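Local coordinates for putative uncharacterized protein (Wolbachia pipientis, PDB 3F4S) that probably acts as a DsbA-type thiol-disulfide oxidoreductase, forming disulfide bonds in other proteins through a redox-active cysteine pair on a thioredoxin fold, at residues A47-Y52 / A110-I115; A39-I44 / I177-D182; R80-D85 / N158-A163; V172-I177 / K190-G195; M43-S48 / M75-R80. The protein carries 1 engineered substitution. One frame throughout, in Å; residues are numbered along the deposited sequence.

Contact 1: A47-Y52 / A110-I115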
# COMPACT_ATOMS: atom_id res chain seq x y z
N ALA A 47 -5.28 0.31 0.13
CA ALA A 47 -5.94 0.18 -1.16
C ALA A 47 -6.22 -1.27 -1.51
O ALA A 47 -5.54 -2.17 -1.02
CB ALA A 47 -5.10 0.83 -2.26
N SER A 48 -7.23 -1.48 -2.34
CA SER A 48 -7.52 -2.78 -2.92
C SER A 48 -6.79 -2.89 -4.25
O SER A 48 -6.81 -1.95 -5.06
CB SER A 48 -9.02 -2.91 -3.16
OG SER A 48 -9.29 -3.89 -4.15
N LEU A 49 -6.15 -4.03 -4.49
CA LEU A 49 -5.40 -4.22 -5.73
C LEU A 49 -6.29 -4.27 -6.98
O LEU A 49 -5.78 -4.14 -8.09
CB LEU A 49 -4.53 -5.47 -5.64
CG LEU A 49 -3.37 -5.40 -4.64
CD1 LEU A 49 -2.71 -6.77 -4.43
CD2 LEU A 49 -2.33 -4.38 -5.10
N THR A 50 -7.59 -4.48 -6.79
CA THR A 50 -8.53 -4.62 -7.90
C THR A 50 -9.38 -3.36 -8.08
O THR A 50 -10.31 -3.33 -8.90
CB THR A 50 -9.48 -5.80 -7.66
OG1 THR A 50 -10.16 -5.62 -6.42
CG2 THR A 50 -8.70 -7.12 -7.63
N CYS A 51 -9.08 -2.33 -7.31
CA CYS A 51 -9.85 -1.09 -7.37
C CYS A 51 -9.37 -0.19 -8.52
O CYS A 51 -8.20 0.17 -8.59
CB CYS A 51 -9.75 -0.36 -6.03
SG CYS A 51 -10.33 1.34 -6.08
N TYR A 52 -10.29 0.15 -9.41
CA TYR A 52 -9.97 0.84 -10.67
C TYR A 52 -9.27 2.19 -10.48
O TYR A 52 -8.19 2.43 -11.05
CB TYR A 52 -11.22 0.98 -11.55
CG TYR A 52 -10.99 1.69 -12.88
CD1 TYR A 52 -9.98 1.28 -13.74
CD2 TYR A 52 -11.80 2.75 -13.26
CE1 TYR A 52 -9.77 1.93 -14.96
CE2 TYR A 52 -11.60 3.40 -14.47
CZ TYR A 52 -10.59 2.99 -15.31
OH TYR A 52 -10.41 3.65 -16.50
N ALA A 110 2.63 -4.49 -10.36
CA ALA A 110 2.25 -5.32 -11.50
C ALA A 110 0.76 -5.67 -11.44
O ALA A 110 0.08 -5.65 -12.47
CB ALA A 110 3.08 -6.60 -11.54
N VAL A 111 0.26 -6.00 -10.26
CA VAL A 111 -1.17 -6.31 -10.14
C VAL A 111 -2.02 -5.08 -10.51
O VAL A 111 -2.95 -5.17 -11.33
CB VAL A 111 -1.54 -6.86 -8.73
CG1 VAL A 111 -3.05 -7.16 -8.66
CG2 VAL A 111 -0.71 -8.13 -8.42
N PHE A 112 -1.70 -3.93 -9.92
CA PHE A 112 -2.39 -2.68 -10.29
C PHE A 112 -2.34 -2.45 -11.82
O PHE A 112 -3.36 -2.16 -12.45
CB PHE A 112 -1.74 -1.47 -9.62
CG PHE A 112 -2.15 -1.25 -8.19
CD1 PHE A 112 -3.49 -1.16 -7.81
CD2 PHE A 112 -1.17 -1.06 -7.22
CE1 PHE A 112 -3.84 -0.91 -6.48
CE2 PHE A 112 -1.51 -0.80 -5.90
CZ PHE A 112 -2.84 -0.73 -5.52
N ASN A 113 -1.14 -2.60 -12.39
CA ASN A 113 -0.92 -2.34 -13.81
C ASN A 113 -1.74 -3.24 -14.72
O ASN A 113 -2.05 -2.88 -15.85
CB ASN A 113 0.56 -2.51 -14.16
CG ASN A 113 1.38 -1.29 -13.83
OD1 ASN A 113 0.83 -0.21 -13.60
ND2 ASN A 113 2.69 -1.45 -13.79
N SER A 114 -2.07 -4.43 -14.23
CA SER A 114 -2.69 -5.44 -15.08
C SER A 114 -4.20 -5.57 -14.85
O SER A 114 -4.82 -6.55 -15.26
CB SER A 114 -2.00 -6.79 -14.87
OG SER A 114 -0.62 -6.69 -15.18
N ILE A 115 -4.79 -4.56 -14.21
CA ILE A 115 -6.20 -4.64 -13.81
C ILE A 115 -7.15 -5.06 -14.94
O ILE A 115 -8.10 -5.81 -14.71
CB ILE A 115 -6.67 -3.32 -13.15
CG1 ILE A 115 -8.06 -3.49 -12.51
CG2 ILE A 115 -6.67 -2.18 -14.15
CD1 ILE A 115 -8.46 -2.33 -11.63
O HOH W 1 -5.70 -5.39 -10.51
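Leu-49 and Val-111 are joined through a water: one molecule donates a hydrogen bond to the backbone oxygen of each, 2.7 Å from Leu-49 O and 2.9 Å from Val-111 O, and so links the loop before helix 52-60 to the last turn of helix 101-113. Around it the contact is apolar. Leu-49 meets Phe-112 at about a right angle; its CD2 methyl stands over one ring face, 3.8 Å from the ring centroid and shifted toward the rim, a CH-pi contact. The same ring turns its edge to Ser-48 O (3.5 Å from CE1) and to Ala-47 CB, while His-58 stacks on it. Val-111, with CG1 anti to the backbone N (chi1 180°), sets that methyl against Leu-49 CB. Beyond the helix, Ile-115 CD1 lies 3.4 Å from Thr-50 O and 3.6 Å from Tyr-52 CA. Within the loop, Ser-48 OG accepts the N-H of Thr-50 in an ST turn. Thr-50 OG1 also bonds to Asp-85. Cys-51 follows as N-cap of helix 52-60. The chemistry implies that the loop leading into the Cys-51–Cys-54 disulfide, probably the redox site, is seated by hydrocarbon packing, with one water bridging two acceptors that cannot bond each other.

Contact 2: A39-I44 / I177-D182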
# COMPACT_ATOMS: atom_id res chain seq x y z
N ALA A 39 12.99 8.43 7.25
CA ALA A 39 12.61 9.59 6.45
C ALA A 39 11.78 10.55 7.29
O ALA A 39 11.10 10.14 8.22
CB ALA A 39 11.83 9.14 5.21
N PRO A 40 11.86 11.86 6.97
CA PRO A 40 11.11 12.88 7.71
C PRO A 40 9.59 12.70 7.62
O PRO A 40 8.90 12.97 8.61
CB PRO A 40 11.51 14.19 7.02
CG PRO A 40 12.80 13.89 6.37
CD PRO A 40 12.79 12.45 6.00
N ILE A 41 9.08 12.24 6.47
CA ILE A 41 7.64 12.15 6.25
C ILE A 41 7.22 10.70 6.12
O ILE A 41 7.98 9.86 5.64
CB ILE A 41 7.21 12.94 4.99
CG1 ILE A 41 7.65 14.40 5.11
CG2 ILE A 41 5.70 12.82 4.74
CD1 ILE A 41 7.16 15.08 6.38
N LEU A 42 5.99 10.40 6.55
CA LEU A 42 5.43 9.06 6.47
C LEU A 42 4.13 9.08 5.66
O LEU A 42 3.26 9.90 5.91
CB LEU A 42 5.13 8.52 7.87
CG LEU A 42 4.28 7.25 7.93
CD1 LEU A 42 4.98 6.11 7.20
CD2 LEU A 42 3.99 6.86 9.38
N MET A 43 4.01 8.16 4.71
CA MET A 43 2.75 7.93 4.02
C MET A 43 2.31 6.49 4.22
O MET A 43 3.06 5.56 3.92
CB MET A 43 2.86 8.22 2.52
CG MET A 43 1.67 7.68 1.71
SD MET A 43 1.82 7.96 -0.07
CE MET A 43 1.58 9.73 -0.15
N ILE A 44 1.09 6.31 4.72
CA ILE A 44 0.47 5.00 4.80
C ILE A 44 -0.69 4.99 3.83
O ILE A 44 -1.53 5.88 3.87
CB ILE A 44 -0.06 4.71 6.23
CG1 ILE A 44 1.11 4.66 7.22
CG2 ILE A 44 -0.86 3.40 6.26
CD1 ILE A 44 0.68 4.67 8.69
N ILE A 177 -0.88 10.90 5.65
CA ILE A 177 0.41 11.55 5.45
C ILE A 177 0.73 12.44 6.65
O ILE A 177 -0.02 13.36 6.98
CB ILE A 177 0.42 12.39 4.16
CG1 ILE A 177 -0.06 11.55 2.97
CG2 ILE A 177 1.83 12.95 3.90
CD1 ILE A 177 -0.31 12.36 1.71
N LYS A 178 1.85 12.15 7.31
CA LYS A 178 2.16 12.79 8.57
C LYS A 178 3.66 12.78 8.81
O LYS A 178 4.42 12.14 8.07
CB LYS A 178 1.45 12.07 9.72
CG LYS A 178 1.90 10.63 9.91
CD LYS A 178 1.03 9.87 10.91
CE LYS A 178 1.06 10.52 12.29
NZ LYS A 178 2.43 10.64 12.85
N LEU A 179 4.10 13.51 9.83
CA LEU A 179 5.49 13.47 10.24
C LEU A 179 5.81 12.06 10.70
O LEU A 179 5.02 11.43 11.40
CB LEU A 179 5.75 14.46 11.36
CG LEU A 179 5.48 15.92 10.99
CD1 LEU A 179 5.69 16.83 12.19
CD2 LEU A 179 6.37 16.33 9.83
N ASN A 180 6.96 11.55 10.29
CA ASN A 180 7.39 10.23 10.70
C ASN A 180 8.00 10.30 12.10
O ASN A 180 9.19 10.06 12.27
CB ASN A 180 8.38 9.66 9.69
CG ASN A 180 8.71 8.20 9.95
OD1 ASN A 180 7.98 7.48 10.63
ND2 ASN A 180 9.84 7.75 9.40
N ASP A 181 7.18 10.65 13.09
CA ASP A 181 7.60 10.74 14.48
C ASP A 181 6.72 9.87 15.37
O ASP A 181 5.53 10.13 15.52
CB ASP A 181 7.56 12.19 14.97
CG ASP A 181 7.79 12.31 16.47
OD1 ASP A 181 8.45 11.42 17.05
OD2 ASP A 181 7.32 13.30 17.06
N ASP A 182 7.33 8.84 15.97
CA ASP A 182 6.59 7.89 16.80
C ASP A 182 6.05 8.47 18.11
O ASP A 182 5.22 7.84 18.77
CB ASP A 182 7.46 6.67 17.10
CG ASP A 182 7.68 5.79 15.87
OD1 ASP A 182 7.33 6.22 14.75
OD2 ASP A 182 8.21 4.67 16.03
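Ile-177 packs between Met-43 and Ile-41 at the apolar centre of this strand pair. Met-43 and Ile-177 lie side by side and point the same way; the methionine chain bends at its last torsion (chi3 -71°), and CE comes 3.7 Å from Ile-177 CD1. Ile-177 CG2 meets Ile-41 CG2 at 4.0 Å. Further along, Ile-41 CD1 touches Leu-179 CD2 (3.8 Å), although the CB atoms of that pair diverge, and helix 199-216 packs against Ile-41, Ile-177 and Leu-179. Leu-42 and Lys-178 point to the other face of the sheet.

Strands 41-47 and 174-179 run antiparallel, the pairing that joins the N-terminal beta-alpha-beta and C-terminal beta-beta-alpha units of a thioredoxin fold. Leu-42 and Lys-178 form the hydrogen-bonded pair, 2.8 Å from Leu-42 N to Lys-178 O and 3.0 Å from Lys-178 N to Leu-42 O.

At the polar edge the ladder reaches Asn-180. Its N donates to Pro-40 O (2.9 Å) from above the carbonyl plane. CG is anti to the backbone N (chi1 -172°), and ND2 donates to Ala-39 O at 2.9 Å, in the carbonyl plane and on a lone pair; ND2 also donates to Pro-37 O. One asparagine thus supplies three N-H bonds to the chain entering strand 41-47: the backbone link continues past the last bridge, and the amide adds to it.

Contact 3: R80-D85 / N158-A163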
# COMPACT_ATOMS: atom_id res chain seq x y z
N ARG A 80 -0.62 -0.85 2.84
CA ARG A 80 -1.36 -1.86 3.58
C ARG A 80 -2.54 -2.35 2.75
O ARG A 80 -3.24 -1.56 2.12
CB ARG A 80 -1.84 -1.32 4.94
CG ARG A 80 -0.69 -1.07 5.92
CD ARG A 80 -1.16 -0.45 7.23
NE ARG A 80 -0.02 -0.12 8.08
CZ ARG A 80 -0.08 0.70 9.12
NH1 ARG A 80 -1.24 1.28 9.44
NH2 ARG A 80 1.00 0.95 9.85
N HIS A 81 -2.72 -3.67 2.72
CA HIS A 81 -3.76 -4.27 1.88
C HIS A 81 -5.16 -3.98 2.43
O HIS A 81 -5.37 -3.89 3.65
CB HIS A 81 -3.55 -5.78 1.78
CG HIS A 81 -2.37 -6.18 0.96
ND1 HIS A 81 -2.28 -5.90 -0.39
CD2 HIS A 81 -1.23 -6.84 1.28
CE1 HIS A 81 -1.13 -6.37 -0.86
NE2 HIS A 81 -0.48 -6.95 0.13
N PHE A 82 -6.11 -3.82 1.52
CA PHE A 82 -7.51 -3.67 1.88
C PHE A 82 -8.33 -4.40 0.83
O PHE A 82 -8.98 -3.76 -0.00
CB PHE A 82 -7.89 -2.19 1.92
CG PHE A 82 -9.11 -1.89 2.74
CD1 PHE A 82 -9.00 -1.54 4.07
CD2 PHE A 82 -10.38 -1.96 2.18
CE1 PHE A 82 -10.12 -1.26 4.84
CE2 PHE A 82 -11.51 -1.68 2.94
CZ PHE A 82 -11.38 -1.33 4.27
N PRO A 83 -8.30 -5.74 0.84
CA PRO A 83 -8.96 -6.44 -0.27
C PRO A 83 -10.47 -6.46 -0.10
O PRO A 83 -10.99 -6.44 1.02
CB PRO A 83 -8.36 -7.85 -0.21
CG PRO A 83 -7.08 -7.68 0.56
CD PRO A 83 -7.39 -6.63 1.58
N LEU A 84 -11.16 -6.48 -1.24
CA LEU A 84 -12.62 -6.37 -1.26
C LEU A 84 -13.28 -7.51 -2.01
O LEU A 84 -14.52 -7.57 -2.10
CB LEU A 84 -13.04 -5.04 -1.89
CG LEU A 84 -12.62 -3.81 -1.08
CD1 LEU A 84 -12.94 -2.55 -1.85
CD2 LEU A 84 -13.31 -3.79 0.29
N ASP A 85 -12.48 -8.42 -2.56
CA ASP A 85 -13.02 -9.51 -3.35
C ASP A 85 -12.05 -10.68 -3.39
O ASP A 85 -10.95 -10.60 -2.81
CB ASP A 85 -13.33 -9.01 -4.77
CG ASP A 85 -12.14 -8.32 -5.40
OD1 ASP A 85 -11.05 -8.87 -5.33
OD2 ASP A 85 -12.29 -7.22 -5.94
N ASN A 158 -7.58 -9.47 9.16
CA ASN A 158 -7.60 -8.84 10.47
C ASN A 158 -7.00 -7.43 10.43
O ASN A 158 -7.53 -6.53 11.07
CB ASN A 158 -6.96 -9.74 11.52
CG ASN A 158 -7.91 -10.84 11.98
OD1 ASN A 158 -7.87 -11.97 11.49
ND2 ASN A 158 -8.81 -10.49 12.88
N ASP A 159 -5.94 -7.24 9.67
CA ASP A 159 -5.40 -5.90 9.49
C ASP A 159 -6.45 -4.99 8.85
O ASP A 159 -6.58 -3.83 9.22
CB ASP A 159 -4.13 -5.91 8.62
CG ASP A 159 -2.93 -6.48 9.35
OD1 ASP A 159 -3.00 -6.68 10.58
OD2 ASP A 159 -1.91 -6.75 8.67
N LYS A 160 -7.20 -5.53 7.90
CA LYS A 160 -8.29 -4.78 7.26
C LYS A 160 -9.39 -4.42 8.26
O LYS A 160 -9.82 -3.27 8.32
CB LYS A 160 -8.86 -5.57 6.08
CG LYS A 160 -10.15 -4.99 5.49
CD LYS A 160 -10.72 -5.90 4.40
CE LYS A 160 -12.19 -5.59 4.09
NZ LYS A 160 -12.81 -6.50 3.08
N SER A 161 -9.86 -5.39 9.05
CA SER A 161 -10.96 -5.10 9.98
C SER A 161 -10.52 -4.10 11.06
O SER A 161 -11.30 -3.26 11.50
CB SER A 161 -11.55 -6.38 10.58
OG SER A 161 -10.61 -7.08 11.37
N LEU A 162 -9.25 -4.18 11.45
CA LEU A 162 -8.67 -3.23 12.40
C LEU A 162 -8.72 -1.80 11.85
O LEU A 162 -9.06 -0.85 12.57
CB LEU A 162 -7.23 -3.65 12.72
CG LEU A 162 -6.44 -2.91 13.79
CD1 LEU A 162 -7.16 -2.93 15.14
CD2 LEU A 162 -5.05 -3.53 13.91
N ALA A 163 -8.38 -1.65 10.58
CA ALA A 163 -8.42 -0.35 9.91
C ALA A 163 -9.86 0.17 9.82
O ALA A 163 -10.11 1.37 10.01
CB ALA A 163 -7.78 -0.43 8.53
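Phe-82 and Lys-160 form a CH-pi contact at a junction of the DsbA-type thioredoxin fold, where the chain leaving strand 75-81 is met by helix 150-167; the long stretch between the two segments is largely helical and contains no strand. The tight part lies on the aromatic ring. Lys-160 CG sits over one face of Phe-82, 3.9 Å from the ring centroid and offset toward the rim; its nearest ring atom is CE1, at 3.8 Å. The two side chains meet at about a right angle. Ala-163, one helical turn further on, approaches the edge of the same ring, its CB 4.4 Å from Phe-82 CE1. Tyr-46, Ile-164 and Ile-169 add to the packing round this phenylalanine, and the engineered Val-172 touches it too.

The other half of the contact is more open. Lys-160 CG is anti to the backbone N (chi1 170°), and past CG the lysine stays extended, with CE 4.1 Å from Phe-82 CE2. Its ammonium arrives beside Pro-83 and the exposed Leu-84. At the other end of the contact, toward Arg-80, Asp-159 is exposed; its OD2 is 6.9 Å from Arg-80 NE and not in contact with it, and Arg-80 has its salt bridge with Asp-31. The lysine ends at a backbone carbonyl: Lys-160 NZ donates to Pro-83 O at 2.7 Å, nearly along the C=O axis (163°). Leu-84 CD2 lies 3.9 Å from Lys-160 NZ.

Contact 4: V172-I177 / K190-G195. Engineered in segment 172-177: Val-172 (natural residue Thr).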
# COMPACT_ATOMS: atom_id res chain seq x y z
N VAL A 172 -11.85 3.01 -0.75
CA VAL A 172 -10.42 3.09 -1.02
C VAL A 172 -10.20 3.79 -2.36
O VAL A 172 -11.09 3.81 -3.21
CB VAL A 172 -9.75 1.69 -0.99
CG1 VAL A 172 -9.47 1.27 0.44
CG2 VAL A 172 -10.64 0.66 -1.70
N PRO A 173 -9.01 4.38 -2.55
CA PRO A 173 -7.90 4.34 -1.59
C PRO A 173 -7.99 5.40 -0.48
O PRO A 173 -8.71 6.39 -0.59
CB PRO A 173 -6.69 4.64 -2.47
CG PRO A 173 -7.25 5.58 -3.52
CD PRO A 173 -8.68 5.17 -3.75
N ILE A 174 -7.24 5.18 0.59
CA ILE A 174 -7.09 6.15 1.65
C ILE A 174 -5.60 6.32 1.93
O ILE A 174 -4.85 5.34 1.94
CB ILE A 174 -7.80 5.70 2.94
CG1 ILE A 174 -9.32 5.71 2.75
CG2 ILE A 174 -7.40 6.58 4.11
CD1 ILE A 174 -9.92 7.10 2.73
N PHE A 175 -5.19 7.56 2.17
CA PHE A 175 -3.80 7.88 2.47
C PHE A 175 -3.70 8.65 3.77
O PHE A 175 -4.49 9.56 4.03
CB PHE A 175 -3.20 8.76 1.37
CG PHE A 175 -3.31 8.17 -0.00
CD1 PHE A 175 -2.27 7.41 -0.53
CD2 PHE A 175 -4.45 8.37 -0.77
CE1 PHE A 175 -2.38 6.86 -1.80
CE2 PHE A 175 -4.56 7.82 -2.03
CZ PHE A 175 -3.52 7.07 -2.55
N PHE A 176 -2.74 8.28 4.60
CA PHE A 176 -2.42 9.05 5.78
C PHE A 176 -1.01 9.58 5.59
O PHE A 176 -0.08 8.81 5.38
CB PHE A 176 -2.53 8.20 7.04
CG PHE A 176 -3.92 7.67 7.29
CD1 PHE A 176 -4.86 8.43 7.97
CD2 PHE A 176 -4.28 6.41 6.84
CE1 PHE A 176 -6.13 7.95 8.19
CE2 PHE A 176 -5.56 5.92 7.06
CZ PHE A 176 -6.48 6.70 7.73
N ILE A 177 -0.88 10.90 5.65
CA ILE A 177 0.41 11.55 5.45
C ILE A 177 0.73 12.44 6.65
O ILE A 177 -0.02 13.36 6.98
CB ILE A 177 0.42 12.39 4.16
CG1 ILE A 177 -0.06 11.55 2.97
CG2 ILE A 177 1.83 12.95 3.90
CD1 ILE A 177 -0.31 12.36 1.71
N LYS A 190 -7.30 14.34 10.54
CA LYS A 190 -6.57 15.55 10.15
C LYS A 190 -5.46 15.28 9.14
O LYS A 190 -5.00 16.19 8.46
CB LYS A 190 -6.01 16.27 11.39
CG LYS A 190 -7.07 16.90 12.28
N VAL A 191 -5.02 14.02 9.05
CA VAL A 191 -3.93 13.68 8.13
C VAL A 191 -4.39 12.70 7.06
O VAL A 191 -3.58 12.05 6.41
CB VAL A 191 -2.72 13.10 8.89
CG1 VAL A 191 -2.12 14.17 9.80
CG2 VAL A 191 -3.11 11.86 9.68
N LYS A 192 -5.71 12.64 6.87
CA LYS A 192 -6.33 11.67 5.97
C LYS A 192 -6.65 12.28 4.61
O LYS A 192 -7.10 13.42 4.51
CB LYS A 192 -7.60 11.13 6.62
CG LYS A 192 -8.44 10.22 5.73
CD LYS A 192 -9.71 9.77 6.45
CE LYS A 192 -9.39 8.89 7.65
NZ LYS A 192 -10.58 8.14 8.13
N HIS A 193 -6.44 11.49 3.56
CA HIS A 193 -6.77 11.91 2.20
C HIS A 193 -7.42 10.75 1.48
O HIS A 193 -6.90 9.63 1.50
CB HIS A 193 -5.50 12.35 1.46
CG HIS A 193 -4.67 13.31 2.24
ND1 HIS A 193 -4.77 14.68 2.07
CD2 HIS A 193 -3.76 13.12 3.22
CE1 HIS A 193 -3.94 15.28 2.91
NE2 HIS A 193 -3.31 14.36 3.61
N GLY A 194 -8.56 11.00 0.86
CA GLY A 194 -9.30 9.91 0.24
C GLY A 194 -9.52 10.06 -1.25
O GLY A 194 -9.71 11.16 -1.77
N GLY A 195 -9.49 8.93 -1.95
CA GLY A 195 -9.80 8.91 -3.37
C GLY A 195 -8.62 9.23 -4.28
O GLY A 195 -7.47 9.34 -3.83
O HOH W 2 -1.72 15.04 5.84
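Phe-176 and Lys-192 lie side by side on one face of the strand pair, and the lysine, bent at chi3 (-65°), brings CE to 3.4 Å from ring atom CE1 at an oblique approach. Lys-192 NZ donates a hydrogen bond to Leu-167 O. On the other face, the Phe-175 ring turns its edge to two carbonyls, with CD2 3.6 Å from His-193 O and CE2 3.7 Å from Gly-195 O. The His-193 imidazole holds a water at its edge, in plane; this water donates to Ile-177 O (2.6 Å) and lies 2.8 Å from His-193 NE2. ND1 is bonded to Tyr-201 OH, so both ring nitrogens have partners. Ile-177 CD1 packs 3.8 Å from His-193 CD2, crossing it at about a right angle.

The antiparallel backbone ladder centres on the hydrogen-bonded pair Phe-175 and His-193. It is prolonged by Ile-177 N to Val-191 O and by a nearly straight bond from Gly-195 N to Pro-173 O (3.0 Å, 177°). Pro-173 follows a cis peptide after the engineered Val-172 and touches the CxxC residues, as the cis-proline of thioredoxin folds does. Strand 192-194 forms one border of the sheet, strand 41-47 flanks 174-179 on its other side, and helix 199-216 packs over Ile-177 and His-193.

Contact 5: M43-S48 / M75-R80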
# COMPACT_ATOMS: atom_id res chain seq x y z
N MET A 43 4.01 8.16 4.71
CA MET A 43 2.75 7.93 4.02
C MET A 43 2.31 6.49 4.22
O MET A 43 3.06 5.56 3.92
CB MET A 43 2.86 8.22 2.52
CG MET A 43 1.67 7.68 1.71
SD MET A 43 1.82 7.96 -0.07
CE MET A 43 1.58 9.73 -0.15
N ILE A 44 1.09 6.31 4.72
CA ILE A 44 0.47 5.00 4.80
C ILE A 44 -0.69 4.99 3.83
O ILE A 44 -1.53 5.88 3.87
CB ILE A 44 -0.06 4.71 6.23
CG1 ILE A 44 1.11 4.66 7.22
CG2 ILE A 44 -0.86 3.40 6.26
CD1 ILE A 44 0.68 4.67 8.69
N GLU A 45 -0.71 4.01 2.93
CA GLU A 45 -1.79 3.88 1.97
C GLU A 45 -2.53 2.57 2.20
O GLU A 45 -1.91 1.52 2.32
CB GLU A 45 -1.24 3.89 0.54
CG GLU A 45 -2.31 3.59 -0.50
CD GLU A 45 -1.77 3.50 -1.93
OE1 GLU A 45 -0.57 3.77 -2.17
OE2 GLU A 45 -2.56 3.15 -2.83
N TYR A 46 -3.86 2.65 2.27
CA TYR A 46 -4.71 1.46 2.20
C TYR A 46 -5.39 1.43 0.83
O TYR A 46 -6.02 2.40 0.43
CB TYR A 46 -5.79 1.49 3.28
CG TYR A 46 -5.30 1.21 4.68
CD1 TYR A 46 -5.29 -0.08 5.19
CD2 TYR A 46 -4.87 2.25 5.50
CE1 TYR A 46 -4.87 -0.34 6.49
CE2 TYR A 46 -4.44 2.00 6.80
CZ TYR A 46 -4.44 0.71 7.28
OH TYR A 46 -4.02 0.47 8.57
N ALA A 47 -5.28 0.31 0.13
CA ALA A 47 -5.94 0.18 -1.16
C ALA A 47 -6.22 -1.27 -1.51
O ALA A 47 -5.54 -2.17 -1.02
CB ALA A 47 -5.10 0.83 -2.26
N SER A 48 -7.23 -1.48 -2.34
CA SER A 48 -7.52 -2.78 -2.92
C SER A 48 -6.79 -2.89 -4.25
O SER A 48 -6.81 -1.95 -5.06
CB SER A 48 -9.02 -2.91 -3.16
OG SER A 48 -9.29 -3.89 -4.15
N MET A 75 10.53 10.64 2.23
CA MET A 75 9.29 10.04 2.71
C MET A 75 9.37 8.52 2.76
O MET A 75 9.84 7.88 1.82
CB MET A 75 8.12 10.46 1.81
CG MET A 75 6.75 9.98 2.27
SD MET A 75 5.42 10.69 1.28
CE MET A 75 5.46 9.61 -0.16
N LEU A 76 8.91 7.96 3.88
CA LEU A 76 8.75 6.51 4.04
C LEU A 76 7.35 6.11 3.60
O LEU A 76 6.36 6.71 4.03
CB LEU A 76 8.96 6.13 5.51
CG LEU A 76 8.66 4.69 5.92
CD1 LEU A 76 9.55 3.72 5.15
CD2 LEU A 76 8.83 4.50 7.43
N TYR A 77 7.25 5.08 2.76
CA TYR A 77 5.97 4.64 2.22
C TYR A 77 5.59 3.26 2.74
O TYR A 77 6.36 2.30 2.61
CB TYR A 77 6.02 4.64 0.69
CG TYR A 77 4.83 4.04 -0.01
CD1 TYR A 77 3.62 4.71 -0.07
CD2 TYR A 77 4.93 2.81 -0.66
CE1 TYR A 77 2.53 4.17 -0.74
CE2 TYR A 77 3.85 2.25 -1.32
CZ TYR A 77 2.65 2.93 -1.36
OH TYR A 77 1.58 2.39 -2.04
N ILE A 78 4.40 3.17 3.33
CA ILE A 78 3.88 1.91 3.85
C ILE A 78 2.54 1.59 3.22
O ILE A 78 1.54 2.27 3.49
CB ILE A 78 3.71 1.96 5.37
CG1 ILE A 78 5.05 2.27 6.05
CG2 ILE A 78 3.12 0.65 5.89
CD1 ILE A 78 5.00 2.30 7.57
N PHE A 79 2.52 0.56 2.38
CA PHE A 79 1.30 0.11 1.72
C PHE A 79 0.68 -0.98 2.57
O PHE A 79 1.36 -1.93 2.96
CB PHE A 79 1.62 -0.44 0.33
CG PHE A 79 0.40 -0.89 -0.44
CD1 PHE A 79 -0.50 0.05 -0.93
CD2 PHE A 79 0.15 -2.23 -0.67
CE1 PHE A 79 -1.62 -0.35 -1.63
CE2 PHE A 79 -0.97 -2.64 -1.38
CZ PHE A 79 -1.86 -1.69 -1.86
N ARG A 80 -0.62 -0.85 2.84
CA ARG A 80 -1.36 -1.86 3.58
C ARG A 80 -2.54 -2.35 2.75
O ARG A 80 -3.24 -1.56 2.12
CB ARG A 80 -1.84 -1.32 4.94
CG ARG A 80 -0.69 -1.07 5.92
CD ARG A 80 -1.16 -0.45 7.23
NE ARG A 80 -0.02 -0.12 8.08
CZ ARG A 80 -0.08 0.70 9.12
NH1 ARG A 80 -1.24 1.28 9.44
NH2 ARG A 80 1.00 0.95 9.85
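Arg-80 runs out beside Tyr-46. CB lies over the face of the tyrosine ring, 3.9 Å from the centroid, in a CH-pi contact. The chain then stays extended from CG to NE, with CD 3.3 Å from Tyr-46 OH and NE near Ile-44 CG2. At the tip, NH1 donates to that same hydroxyl (3.0 Å), which lies near the guanidinium plane, and Ile-44 CG2 rests over one face of the group. NH1 also bonds to Leu-24 O. NH2 approaches Ile-44 CD1 at 3.9 Å and makes a salt bridge with Asp-31, so the buried charge is answered by an acid from outside the pair.

The two strands are parallel neighbours of the central sheet, joined through helices 52-60 and 62-70 in the beta-alpha-beta crossover that opens the thioredoxin fold. Met-43 N, Ile-78 N, Glu-45 N and Arg-80 N donate in turn across them; the last ladder bond, Ala-47 N to Arg-80 O, is weak.

On the opposite face Glu-45 extends from the sheet, CG anti to the backbone N (chi1 173°). Its OE1 receives the hydroxyl of Tyr-77 at 2.6 Å from above the carboxylate plane, and OE2 is bonded to His-58. Met-43 SD stands at the edge of the Tyr-77 ring, 3.7 Å from CD1, a Met-aromatic contact. Ala-47 CB meets the edge of Phe-79, 3.7 Å from CE1.

How the contacts relate
From the N terminus, segment 39-44 opens contact 2, and the overlapping segment 43-48 opens contact 5, which closes at 75-80, completing the first beta-alpha-beta unit. Contact 1 starts at the end of the same strand and contact 3 at the end of strand 75-81. These two cross: contact 1 closes at 110-115, contact 3 later at 158-163, and both fall within the span of contact 2. Contact 4 opens at 172-177, so that contact 2 closes before it does at 190-195 and the two cross, sharing Ile-177. Contacts 5, 2 and 4 thus pair successive strands across the sheet; contacts 1 and 3 tie its loops to helices 101-113 and 150-167.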